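Local coordinates for protein probable UbiX-like flavin prenyltransferase (Escherichia coli, PDB 1SBZ) that probably catalyses the transfer of a dimethylallyl group to reduced FMN, supplying the prenylated flavin cofactor of a phenolic acid decarboxylase, at residues D[15-20]-D[45-50]; D[60-63]-D[68-71]; D[109-114]-D[135-140]; D[143-148]-D[167-172]. All coordinates share one frame; numbering follows the deposited sequence.

In the fold
The four contacts follow one another along the chain of a Rossmann-like flavoprotein domain, only contact 2 being local. Contact 2 contains strand 60-62 and contact 4 strand 143-144, the outermost strands of the parallel sheet within this chain; the two contacts' centres are about 24 Å apart, on opposite sides of the chain's centre. Contact 1 sets the body of helix 13-24 against the turn leaving helix 37-46; contact 3, about 27 Å away between centres, joins the C-terminal ends of helices 102-112 and 128-139. Contact 1 touches contact 4 where L19 packs on V169 and L170, and contact 3 leads into strand 143-144. Contacts 1, 3 and 4 reach a second subunit, so core packing and dodecamer assembly share these regions.

Contact 1. Residues D[15-20]-D[45-50]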
loop_
_atom_site.group_PDB
_atom_site.type_symbol
_atom_site.label_atom_id
_atom_site.label_comp_id
_atom_site.label_asym_id
_atom_site.label_seq_id
_atom_site.Cartn_x
_atom_site.Cartn_y
_atom_site.Cartn_z
ATOM N N LEU D 15 -20.627 -5.750 -31.801
ATOM C CA LEU D 15 -19.901 -6.809 -31.083
ATOM C C LEU D 15 -20.859 -7.695 -30.290
ATOM O O LEU D 15 -20.726 -8.916 -30.295
ATOM C CB LEU D 15 -18.857 -6.209 -30.131
ATOM C CG LEU D 15 -17.731 -5.351 -30.715
ATOM C CD1 LEU D 15 -17.124 -4.449 -29.650
ATOM C CD2 LEU D 15 -16.660 -6.234 -31.372
ATOM N N GLY D 16 -21.817 -7.071 -29.601
ATOM C CA GLY D 16 -22.809 -7.803 -28.810
ATOM C C GLY D 16 -23.735 -8.638 -29.672
ATOM O O GLY D 16 -23.965 -9.821 -29.392
ATOM N N VAL D 17 -24.268 -8.024 -30.723
ATOM C CA VAL D 17 -25.160 -8.713 -31.666
ATOM C C VAL D 17 -24.476 -9.918 -32.315
ATOM O O VAL D 17 -25.071 -10.992 -32.407
ATOM C CB VAL D 17 -25.700 -7.755 -32.757
ATOM C CG1 VAL D 17 -26.658 -8.487 -33.710
ATOM C CG2 VAL D 17 -26.394 -6.557 -32.121
ATOM N N ALA D 18 -23.223 -9.739 -32.741
ATOM C CA ALA D 18 -22.470 -10.811 -33.377
ATOM C C ALA D 18 -22.187 -11.975 -32.423
ATOM O O ALA D 18 -22.268 -13.136 -32.821
ATOM C CB ALA D 18 -21.181 -10.282 -33.968
ATOM N N LEU D 19 -21.855 -11.660 -31.172
ATOM C CA LEU D 19 -21.637 -12.697 -30.164
ATOM C C LEU D 19 -22.930 -13.467 -29.883
ATOM O O LEU D 19 -22.908 -14.697 -29.748
ATOM C CB LEU D 19 -21.043 -12.106 -28.881
ATOM C CG LEU D 19 -20.856 -13.032 -27.671
ATOM C CD1 LEU D 19 -19.476 -12.847 -27.063
ATOM C CD2 LEU D 19 -21.944 -12.777 -26.638
ATOM N N LEU D 20 -24.044 -12.737 -29.800
ATOM C CA LEU D 20 -25.358 -13.348 -29.607
ATOM C C LEU D 20 -25.772 -14.209 -30.794
ATOM O O LEU D 20 -26.378 -15.266 -30.609
ATOM C CB LEU D 20 -26.430 -12.286 -29.336
ATOM C CG LEU D 20 -26.538 -11.692 -27.933
ATOM C CD1 LEU D 20 -27.481 -10.503 -27.964
ATOM C CD2 LEU D 20 -27.013 -12.725 -26.924
ATOM N N LEU D 45 -28.800 2.795 -32.996
ATOM C CA LEU D 45 -27.891 3.667 -33.754
ATOM C C LEU D 45 -26.887 2.920 -34.641
ATOM O O LEU D 45 -26.689 3.287 -35.801
ATOM C CB LEU D 45 -27.132 4.611 -32.805
ATOM C CG LEU D 45 -25.986 5.460 -33.390
ATOM C CD1 LEU D 45 -26.519 6.598 -34.267
ATOM C CD2 LEU D 45 -25.052 6.009 -32.293
ATOM N N GLU D 46 -26.265 1.875 -34.098
ATOM C CA GLU D 46 -25.073 1.270 -34.714
ATOM C C GLU D 46 -25.324 0.020 -35.549
ATOM O O GLU D 46 -24.437 -0.427 -36.289
ATOM C CB GLU D 46 -24.019 0.975 -33.644
ATOM C CG GLU D 46 -23.613 2.217 -32.876
ATOM C CD GLU D 46 -22.503 1.981 -31.874
ATOM O OE1 GLU D 46 -22.194 0.816 -31.541
ATOM O OE2 GLU D 46 -21.948 2.988 -31.413
ATOM N N THR D 47 -26.516 -0.551 -35.402
ATOM C CA THR D 47 -26.905 -1.755 -36.124
ATOM C C THR D 47 -28.269 -1.524 -36.779
ATOM O O THR D 47 -29.019 -0.639 -36.342
ATOM C CB THR D 47 -26.995 -2.980 -35.182
ATOM O OG1 THR D 47 -28.277 -2.999 -34.539
ATOM C CG2 THR D 47 -25.995 -2.885 -34.026
ATOM N N PRO D 48 -28.594 -2.314 -37.805
ATOM C CA PRO D 48 -29.909 -2.241 -38.439
ATOM C C PRO D 48 -30.985 -2.959 -37.617
ATOM O O PRO D 48 -32.150 -2.973 -38.015
ATOM C CB PRO D 48 -29.688 -2.959 -39.770
ATOM C CG PRO D 48 -28.646 -3.973 -39.465
ATOM C CD PRO D 48 -27.734 -3.324 -38.456
ATOM N N TYR D 49 -30.597 -3.537 -36.480
ATOM C CA TYR D 49 -31.531 -4.259 -35.614
ATOM C C TYR D 49 -32.143 -3.323 -34.591
ATOM O O TYR D 49 -31.542 -2.313 -34.229
ATOM C CB TYR D 49 -30.823 -5.410 -34.892
ATOM C CG TYR D 49 -30.106 -6.364 -35.817
ATOM C CD1 TYR D 49 -28.722 -6.307 -35.973
ATOM C CD2 TYR D 49 -30.811 -7.320 -36.545
ATOM C CE1 TYR D 49 -28.061 -7.182 -36.829
ATOM C CE2 TYR D 49 -30.163 -8.194 -37.402
ATOM C CZ TYR D 49 -28.792 -8.124 -37.540
ATOM O OH TYR D 49 -28.150 -8.997 -38.391
ATOM N N SER D 50 -33.350 -3.654 -34.145
ATOM C CA SER D 50 -33.951 -2.984 -33.003
ATOM C C SER D 50 -33.571 -3.774 -31.752
ATOM O O SER D 50 -32.974 -4.847 -31.848
ATOM C CB SER D 50 -35.472 -2.937 -33.141
ATOM O OG SER D 50 -36.046 -4.180 -32.770
#
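V17, on helix 13-24, meets Y49 and T47 in the turn that leaves helix 37-46, and the contact rests on these three side chains. V17 contributes most of the surface and divides the work between its two methyls. CG1, which lies anti to the backbone N (chi1 -179°), approaches the tyrosine ring obliquely, 3.7 Å from Y49 CE1 and 3.8 Å from Y49 CD1. CG2 is left to the threonine, where V17 CG2 and T47 CG2 are 4.2 Å apart. All of this is apolar packing; no hydrogen bond crosses between the segments.

The polar work is done inside the turn. T47 is the first residue to abandon helical geometry, and its OG1 accepts from Y49 N at 3.1 Å, which makes an ST turn. With chi1 at 84° the hydroxyl sits between the backbone N and the carbonyl carbon, and the methyl is directed to V17. The same oxygen is hydrogen-bonded to the carbonyl of I43, one turn back in helix 37-46, so the hydroxyl is tied to both helix and turn. P48 lends its CG to one face of the Y49 ring, 4.1 Å above the plane and offset toward the rim.

E46, just before T47, bonds through its carboxylate to T11 of the FMN site and to the backbone N of G12 and A13 at the start of helix 13-24. Helix 51-55 closes over the contact, with V54 touching both V17 and Y49, while L15 and L19 of helix 13-24 pack on helix 158-170.

Contact 2. Residues D[60-63]-D[68-71]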
loop_
_atom_site.group_PDB
_atom_site.type_symbol
_atom_site.label_atom_id
_atom_site.label_comp_id
_atom_site.label_asym_id
_atom_site.label_seq_id
_atom_site.Cartn_x
_atom_site.Cartn_y
_atom_site.Cartn_z
ATOM N N PHE D 60 -33.530 -16.205 -23.242
ATOM C CA PHE D 60 -34.222 -15.384 -22.251
ATOM C C PHE D 60 -33.674 -13.969 -22.299
ATOM O O PHE D 60 -32.503 -13.762 -22.611
ATOM C CB PHE D 60 -34.024 -15.941 -20.839
ATOM C CG PHE D 60 -34.487 -17.358 -20.669
ATOM C CD1 PHE D 60 -33.648 -18.425 -20.993
ATOM C CD2 PHE D 60 -35.757 -17.629 -20.167
ATOM C CE1 PHE D 60 -34.076 -19.736 -20.829
ATOM C CE2 PHE D 60 -36.192 -18.941 -19.997
ATOM C CZ PHE D 60 -35.350 -19.997 -20.330
ATOM N N SER D 61 -34.525 -13.002 -21.982
ATOM C CA SER D 61 -34.119 -11.610 -21.905
ATOM C C SER D 61 -34.747 -11.012 -20.658
ATOM O O SER D 61 -35.961 -11.131 -20.445
ATOM C CB SER D 61 -34.551 -10.860 -23.163
ATOM O OG SER D 61 -34.237 -9.476 -23.094
ATOM N N HIS D 62 -33.922 -10.383 -19.828
ATOM C CA HIS D 62 -34.384 -9.850 -18.555
ATOM C C HIS D 62 -34.321 -8.326 -18.536
ATOM O O HIS D 62 -33.484 -7.724 -19.211
ATOM C CB HIS D 62 -33.555 -10.433 -17.412
ATOM C CG HIS D 62 -33.453 -11.926 -17.438
ATOM N ND1 HIS D 62 -34.324 -12.743 -16.752
ATOM C CD2 HIS D 62 -32.590 -12.750 -18.078
ATOM C CE1 HIS D 62 -34.000 -14.005 -16.965
ATOM N NE2 HIS D 62 -32.950 -14.038 -17.766
ATOM N N ASN D 63 -35.208 -7.710 -17.758
ATOM C CA ASN D 63 -35.225 -6.255 -17.592
ATOM C C ASN D 63 -34.068 -5.773 -16.707
ATOM O O ASN D 63 -33.844 -6.335 -15.628
ATOM C CB ASN D 63 -36.575 -5.805 -17.010
ATOM C CG ASN D 63 -36.789 -4.303 -17.115
ATOM O OD1 ASN D 63 -36.280 -3.522 -16.301
ATOM N ND2 ASN D 63 -37.553 -3.892 -18.122
ATOM N N ALA D 68 -35.239 -9.124 -9.335
ATOM C CA ALA D 68 -35.899 -10.370 -8.941
ATOM C C ALA D 68 -35.875 -11.430 -10.042
ATOM O O ALA D 68 -36.480 -12.491 -9.898
ATOM C CB ALA D 68 -37.335 -10.093 -8.465
ATOM N N ALA D 69 -35.154 -11.150 -11.126
ATOM C CA ALA D 69 -34.946 -12.110 -12.215
ATOM C C ALA D 69 -34.179 -13.342 -11.736
ATOM O O ALA D 69 -33.481 -13.287 -10.720
ATOM C CB ALA D 69 -34.210 -11.444 -13.378
ATOM N N THR D 70 -34.313 -14.451 -12.467
ATOM C CA THR D 70 -33.631 -15.703 -12.111
ATOM C C THR D 70 -32.129 -15.520 -11.882
ATOM O O THR D 70 -31.584 -15.986 -10.875
ATOM C CB THR D 70 -33.873 -16.796 -13.176
ATOM O OG1 THR D 70 -33.724 -16.237 -14.485
ATOM C CG2 THR D 70 -35.327 -17.263 -13.155
ATOM N N ILE D 71 -31.479 -14.822 -12.813
ATOM C CA ILE D 71 -30.019 -14.638 -12.801
ATOM C C ILE D 71 -29.529 -13.703 -11.687
ATOM O O ILE D 71 -28.323 -13.500 -11.524
ATOM C CB ILE D 71 -29.515 -14.153 -14.182
ATOM C CG1 ILE D 71 -30.218 -12.847 -14.580
ATOM C CG2 ILE D 71 -29.708 -15.240 -15.226
ATOM C CD1 ILE D 71 -29.537 -12.071 -15.679
#
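H62 of strand 60-62, outermost in the chain's parallel, Rossmann-like sheet, packs against A69, T70 and I71 in the loop before strand 80-86. The imidazole is the centre of the contact and contributes most of its surface. On the tightly packed side, I71 comes from the opposite direction and lays its CG1 over the centre of one face of the ring, 4.2 Å above the plane, while I71 CD1 reaches H62 CD2 at 3.9 Å. The isoleucine achieves this with chi1 at 57°, which sets CG1 between its backbone N and carbonyl carbon. A69 adds its methyl from an oblique direction, CB lying 3.6 Å from H62 ND1. L102 of helix 102-112 touches H62, A69 and I71 alike, so strand, loop and helix meet here.

The ring is also fixed by a polar partner within the sheet: NE2 is hydrogen-bonded to ND1 of H32 in the neighbouring strand 30-35, and the two ring planes are inclined by about 10°.

The outer part is looser. T70 is exposed and contributes less surface than either A69 or I71. A68 packs on W38 of a neighbouring subunit and touches a bound FMN, which links this loop to a flavin site. No hydrogen bond joins the two segments; the T70 and H62 side chains cross at about a right angle, and T70 OG1 lies 3.3 Å from H62 CE1.

Contact 3. Residues D[109-114]-D[135-140]; sequences VVLKEG and LALSRM
L111 and M140 mark the closest backbone approach, their CA atoms 8.6 Å apart, at the C-terminal ends of helices 102-112 and 128-139. In the Rossmann-like fold each helix delivers the chain to the next parallel strand, 116-121 and 143-144 respectively. Helix 102-112 stops in a Schellman motif, where G114 takes up positive phi (77°) and its N bonds back to L111 O.

The side chains meet at methyl ends. L111 CD1 touches both partners, whose side chains cross that of L111 at about a right angle: L137 CD2 lies 4.2 Å from L111 CD1, and the selenomethionine M140 offers its terminal carbon. L137 starts out beside the contact rather than facing it, and its end turns in. V142 and L117 also touch L111, and I129 of a neighbouring subunit packs on both L111 and M140.

On the far side of the helix, K112 NZ forms a salt bridge of 2.6 Å with E113 OE2, met nearly along the C-O axis, and also bonds to the M124 carbonyl of a neighbouring subunit. Across the contact itself, a bend at chi3 (58°) brings M140 CE to 3.9 Å from L111 CD1.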
loop_
_atom_site.group_PDB
_atom_site.type_symbol
_atom_site.label_atom_id
_atom_site.label_comp_id
_atom_site.label_asym_id
_atom_site.label_seq_id
_atom_site.Cartn_x
_atom_site.Cartn_y
_atom_site.Cartn_z
ATOM N N VAL D 109 -23.277 -11.264 -8.386
ATOM C CA VAL D 109 -23.647 -12.657 -8.108
ATOM C C VAL D 109 -22.688 -13.652 -8.774
ATOM O O VAL D 109 -22.197 -14.579 -8.132
ATOM C CB VAL D 109 -25.126 -12.937 -8.522
ATOM C CG1 VAL D 109 -25.407 -14.431 -8.652
ATOM C CG2 VAL D 109 -26.083 -12.314 -7.522
ATOM N N VAL D 110 -22.419 -13.464 -10.058
ATOM C CA VAL D 110 -21.415 -14.281 -10.738
ATOM C C VAL D 110 -20.095 -14.331 -9.935
ATOM O O VAL D 110 -19.547 -15.410 -9.691
ATOM C CB VAL D 110 -21.215 -13.824 -12.210
ATOM C CG1 VAL D 110 -19.856 -14.247 -12.752
ATOM C CG2 VAL D 110 -22.344 -14.371 -13.094
ATOM N N LEU D 111 -19.616 -13.169 -9.495
ATOM C CA LEU D 111 -18.372 -13.103 -8.728
ATOM C C LEU D 111 -18.462 -13.801 -7.362
ATOM O O LEU D 111 -17.540 -14.521 -6.976
ATOM C CB LEU D 111 -17.873 -11.655 -8.592
ATOM C CG LEU D 111 -17.395 -10.961 -9.886
ATOM C CD1 LEU D 111 -17.062 -9.497 -9.649
ATOM C CD2 LEU D 111 -16.191 -11.654 -10.490
ATOM N N LYS D 112 -19.569 -13.622 -6.639
ATOM C CA LYS D 112 -19.692 -14.272 -5.327
ATOM C C LYS D 112 -19.809 -15.795 -5.444
ATOM O O LYS D 112 -19.407 -16.511 -4.539
ATOM C CB LYS D 112 -20.841 -13.681 -4.494
ATOM C CG LYS D 112 -22.228 -14.188 -4.839
ATOM C CD LYS D 112 -23.264 -13.605 -3.897
ATOM C CE LYS D 112 -24.686 -14.052 -4.264
ATOM N NZ LYS D 112 -24.962 -15.428 -3.787
ATOM N N GLU D 113 -20.339 -16.280 -6.563
ATOM C CA GLU D 113 -20.508 -17.720 -6.773
ATOM C C GLU D 113 -19.262 -18.381 -7.343
ATOM O O GLU D 113 -19.234 -19.602 -7.502
ATOM C CB GLU D 113 -21.711 -18.021 -7.680
ATOM C CG GLU D 113 -23.074 -17.621 -7.114
ATOM C CD GLU D 113 -23.422 -18.295 -5.797
ATOM O OE1 GLU D 113 -23.041 -19.472 -5.583
ATOM O OE2 GLU D 113 -24.089 -17.635 -4.965
ATOM N N GLY D 114 -18.240 -17.584 -7.653
ATOM C CA GLY D 114 -16.991 -18.103 -8.220
ATOM C C GLY D 114 -17.095 -18.442 -9.698
ATOM O O GLY D 114 -16.302 -19.221 -10.210
ATOM N N LEU D 135 -7.894 -3.034 -13.376
ATOM C CA LEU D 135 -6.899 -3.790 -12.621
ATOM C C LEU D 135 -7.517 -4.480 -11.391
ATOM O O LEU D 135 -7.250 -5.647 -11.129
ATOM C CB LEU D 135 -5.716 -2.888 -12.217
ATOM C CG LEU D 135 -4.618 -3.520 -11.343
ATOM C CD1 LEU D 135 -3.930 -4.711 -12.020
ATOM C CD2 LEU D 135 -3.582 -2.467 -10.940
ATOM N N ALA D 136 -8.334 -3.753 -10.640
ATOM C CA ALA D 136 -8.940 -4.308 -9.431
ATOM C C ALA D 136 -9.683 -5.610 -9.746
ATOM O O ALA D 136 -9.525 -6.603 -9.044
ATOM C CB ALA D 136 -9.878 -3.292 -8.802
ATOM N N LEU D 137 -10.473 -5.586 -10.819
ATOM C CA LEU D 137 -11.272 -6.732 -11.250
ATOM C C LEU D 137 -10.422 -7.839 -11.870
ATOM O O LEU D 137 -10.695 -9.022 -11.656
ATOM C CB LEU D 137 -12.375 -6.281 -12.213
ATOM C CG LEU D 137 -13.568 -5.545 -11.593
ATOM C CD1 LEU D 137 -14.447 -4.951 -12.686
ATOM C CD2 LEU D 137 -14.394 -6.469 -10.669
ATOM N N SER D 138 -9.404 -7.451 -12.642
ATOM C CA SER D 138 -8.405 -8.400 -13.166
ATOM C C SER D 138 -7.777 -9.232 -12.041
ATOM O O SER D 138 -7.662 -10.458 -12.158
ATOM C CB SER D 138 -7.307 -7.652 -13.939
ATOM O OG SER D 138 -6.494 -8.541 -14.687
ATOM N N ARG D 139 -7.373 -8.574 -10.951
ATOM C CA ARG D 139 -6.740 -9.284 -9.825
ATOM C C ARG D 139 -7.661 -10.365 -9.227
ATOM O O ARG D 139 -7.192 -11.329 -8.603
ATOM C CB ARG D 139 -6.282 -8.313 -8.738
ATOM C CG ARG D 139 -5.148 -7.383 -9.136
ATOM C CD ARG D 139 -4.442 -6.709 -7.960
ATOM N NE ARG D 139 -3.072 -6.328 -8.329
ATOM C CZ ARG D 139 -2.610 -5.094 -8.289
ATOM N NH1 ARG D 139 -3.392 -4.107 -7.866
ATOM N NH2 ARG D 139 -1.366 -4.835 -8.652
HETATM N N MSE D 140 -8.963 -10.200 -9.443
HETATM C CA MSE D 140 -9.971 -11.133 -8.961
HETATM C C MSE D 140 -10.288 -12.250 -9.950
HETATM O O MSE D 140 -11.178 -13.068 -9.697
HETATM C CB MSE D 140 -11.263 -10.383 -8.654
HETATM C CG MSE D 140 -11.181 -9.473 -7.469
HETATM SE SE MSE D 140 -12.866 -8.537 -7.263
HETATM C CE MSE D 140 -14.120 -10.074 -7.096
#

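Contact 4. Residues D[143-148]-D[167-172]; sequences AMVPPM and ARVLDQ
An amide oxygen rests against a methyl group where A143 meets Q172: CB of A143 lies 3.5 Å from Q172 OE1, and no hydrogen bond joins the two segments. The setting is the last beta-alpha unit of a Rossmann-like domain, in which helix 158-170 returns to pack on strand 143-144, outermost within this chain. Q172 bends at chi2 (-66°), which folds its amide back toward the strand, and its CD comes within 3.9 Å of A143 CB.

V145 is the larger apolar partner and points toward the helix. Its CG1 touches V169 CG2 at 4.0 Å, the two valines meeting at an oblique angle, while V145 CG2 is 4.3 Å from the CG of Q172. V145 thus touches both V169 and Q172, about one turn apart, and V118 of strand 116-121 packs on it as well. V169 itself also touches L19 of helix 13-24, so the two helices share this layer.

The strand has further ties. Backbone hydrogen bonds hold A143 and V145 to strand 116-121, and M144 bonds through its backbone to a neighbouring subunit, whose M124 also packs on V145. P147 lies against R122 of the FMN site.

Within helix 158-170, R168 holds D171 with two nitrogens on one oxygen, side-on. R182 also pairs with that oxygen, and R168 NH2 reaches E113 of another subunit, so the arginine joins two carboxylates. R168 NH2 sits 3.2 Å from D171 OD2, at its anti lone pair, with the oxygen in the guanidinium plane.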
loop_
_atom_site.group_PDB
_atom_site.type_symbol
_atom_site.label_atom_id
_atom_site.label_comp_id
_atom_site.label_asym_id
_atom_site.label_seq_id
_atom_site.Cartn_x
_atom_site.Cartn_y
_atom_site.Cartn_z
ATOM N N ALA D 143 -11.802 -11.615 -16.618
ATOM C CA ALA D 143 -11.133 -11.492 -17.911
ATOM C C ALA D 143 -11.432 -10.148 -18.570
ATOM O O ALA D 143 -12.587 -9.745 -18.704
ATOM C CB ALA D 143 -11.530 -12.633 -18.832
HETATM N N MSE D 144 -10.376 -9.462 -18.984
HETATM C CA MSE D 144 -10.513 -8.160 -19.611
HETATM C C MSE D 144 -10.213 -8.302 -21.078
HETATM O O MSE D 144 -9.050 -8.428 -21.465
HETATM C CB MSE D 144 -9.546 -7.164 -18.975
HETATM C CG MSE D 144 -9.936 -6.730 -17.574
HETATM SE SE MSE D 144 -11.568 -5.629 -17.501
HETATM C CE MSE D 144 -11.127 -4.501 -18.699
ATOM N N VAL D 145 -11.261 -8.287 -21.897
ATOM C CA VAL D 145 -11.107 -8.544 -23.332
ATOM C C VAL D 145 -11.593 -7.352 -24.168
ATOM O O VAL D 145 -12.644 -7.421 -24.806
ATOM C CB VAL D 145 -11.792 -9.876 -23.765
ATOM C CG1 VAL D 145 -11.149 -10.421 -25.025
ATOM C CG2 VAL D 145 -11.696 -10.939 -22.669
ATOM N N PRO D 146 -10.808 -6.267 -24.190
ATOM C CA PRO D 146 -11.157 -5.090 -24.973
ATOM C C PRO D 146 -11.138 -5.460 -26.454
ATOM O O PRO D 146 -10.351 -6.328 -26.839
ATOM C CB PRO D 146 -10.023 -4.112 -24.654
ATOM C CG PRO D 146 -8.866 -4.983 -24.328
ATOM C CD PRO D 146 -9.501 -6.106 -23.526
ATOM N N PRO D 147 -12.005 -4.842 -27.260
ATOM C CA PRO D 147 -12.111 -5.168 -28.678
ATOM C C PRO D 147 -10.987 -4.588 -29.541
ATOM O O PRO D 147 -11.248 -3.783 -30.424
ATOM C CB PRO D 147 -13.458 -4.546 -29.074
ATOM C CG PRO D 147 -13.645 -3.402 -28.132
ATOM C CD PRO D 147 -12.970 -3.801 -26.863
HETATM N N MSE D 148 -9.757 -5.029 -29.312
HETATM C CA MSE D 148 -8.588 -4.555 -30.054
HETATM C C MSE D 148 -8.413 -5.302 -31.382
HETATM O O MSE D 148 -8.241 -6.516 -31.373
HETATM C CB MSE D 148 -7.331 -4.789 -29.214
HETATM C CG MSE D 148 -7.425 -4.286 -27.791
HETATM SE SE MSE D 148 -6.293 -2.754 -27.593
HETATM C CE MSE D 148 -6.075 -2.760 -25.588
ATOM N N ALA D 167 -14.719 -14.269 -31.602
ATOM C CA ALA D 167 -14.017 -15.555 -31.460
ATOM C C ALA D 167 -13.088 -15.598 -30.241
ATOM O O ALA D 167 -13.048 -16.594 -29.521
ATOM C CB ALA D 167 -13.238 -15.886 -32.726
ATOM N N ARG D 168 -12.357 -14.509 -30.023
ATOM C CA ARG D 168 -11.382 -14.426 -28.938
ATOM C C ARG D 168 -12.047 -14.242 -27.575
ATOM O O ARG D 168 -11.491 -14.650 -26.552
ATOM C CB ARG D 168 -10.365 -13.313 -29.213
ATOM C CG ARG D 168 -9.585 -13.470 -30.536
ATOM C CD ARG D 168 -8.169 -14.077 -30.422
ATOM N NE ARG D 168 -8.118 -15.114 -29.398
ATOM C CZ ARG D 168 -7.328 -15.104 -28.329
ATOM N NH1 ARG D 168 -6.449 -14.132 -28.126
ATOM N NH2 ARG D 168 -7.410 -16.104 -27.469
ATOM N N VAL D 169 -13.232 -13.625 -27.568
ATOM C CA VAL D 169 -14.074 -13.570 -26.371
ATOM C C VAL D 169 -14.590 -14.980 -26.032
ATOM O O VAL D 169 -14.468 -15.426 -24.889
ATOM C CB VAL D 169 -15.247 -12.554 -26.517
ATOM C CG1 VAL D 169 -16.170 -12.600 -25.300
ATOM C CG2 VAL D 169 -14.717 -11.137 -26.704
ATOM N N LEU D 170 -15.134 -15.674 -27.035
ATOM C CA LEU D 170 -15.634 -17.051 -26.886
ATOM C C LEU D 170 -14.587 -18.050 -26.390
ATOM O O LEU D 170 -14.919 -18.959 -25.626
ATOM C CB LEU D 170 -16.228 -17.550 -28.203
ATOM C CG LEU D 170 -17.736 -17.438 -28.461
ATOM C CD1 LEU D 170 -18.420 -16.383 -27.602
ATOM C CD2 LEU D 170 -17.984 -17.190 -29.944
ATOM N N ASP D 171 -13.336 -17.880 -26.827
ATOM C CA ASP D 171 -12.207 -18.673 -26.325
ATOM C C ASP D 171 -12.189 -18.758 -24.796
ATOM O O ASP D 171 -11.763 -19.766 -24.233
ATOM C CB ASP D 171 -10.874 -18.092 -26.807
ATOM C CG ASP D 171 -10.518 -18.517 -28.224
ATOM O OD1 ASP D 171 -11.202 -19.409 -28.777
ATOM O OD2 ASP D 171 -9.560 -18.018 -28.855
ATOM N N GLN D 172 -12.662 -17.698 -24.143
ATOM C CA GLN D 172 -12.724 -17.629 -22.680
ATOM C C GLN D 172 -13.627 -18.696 -22.064
ATOM O O GLN D 172 -13.467 -19.055 -20.894
ATOM C CB GLN D 172 -13.165 -16.235 -22.228
ATOM C CG GLN D 172 -12.117 -15.165 -22.444
ATOM C CD GLN D 172 -10.894 -15.386 -21.581
ATOM O OE1 GLN D 172 -11.014 -15.727 -20.396
ATOM N NE2 GLN D 172 -9.713 -15.202 -22.164
#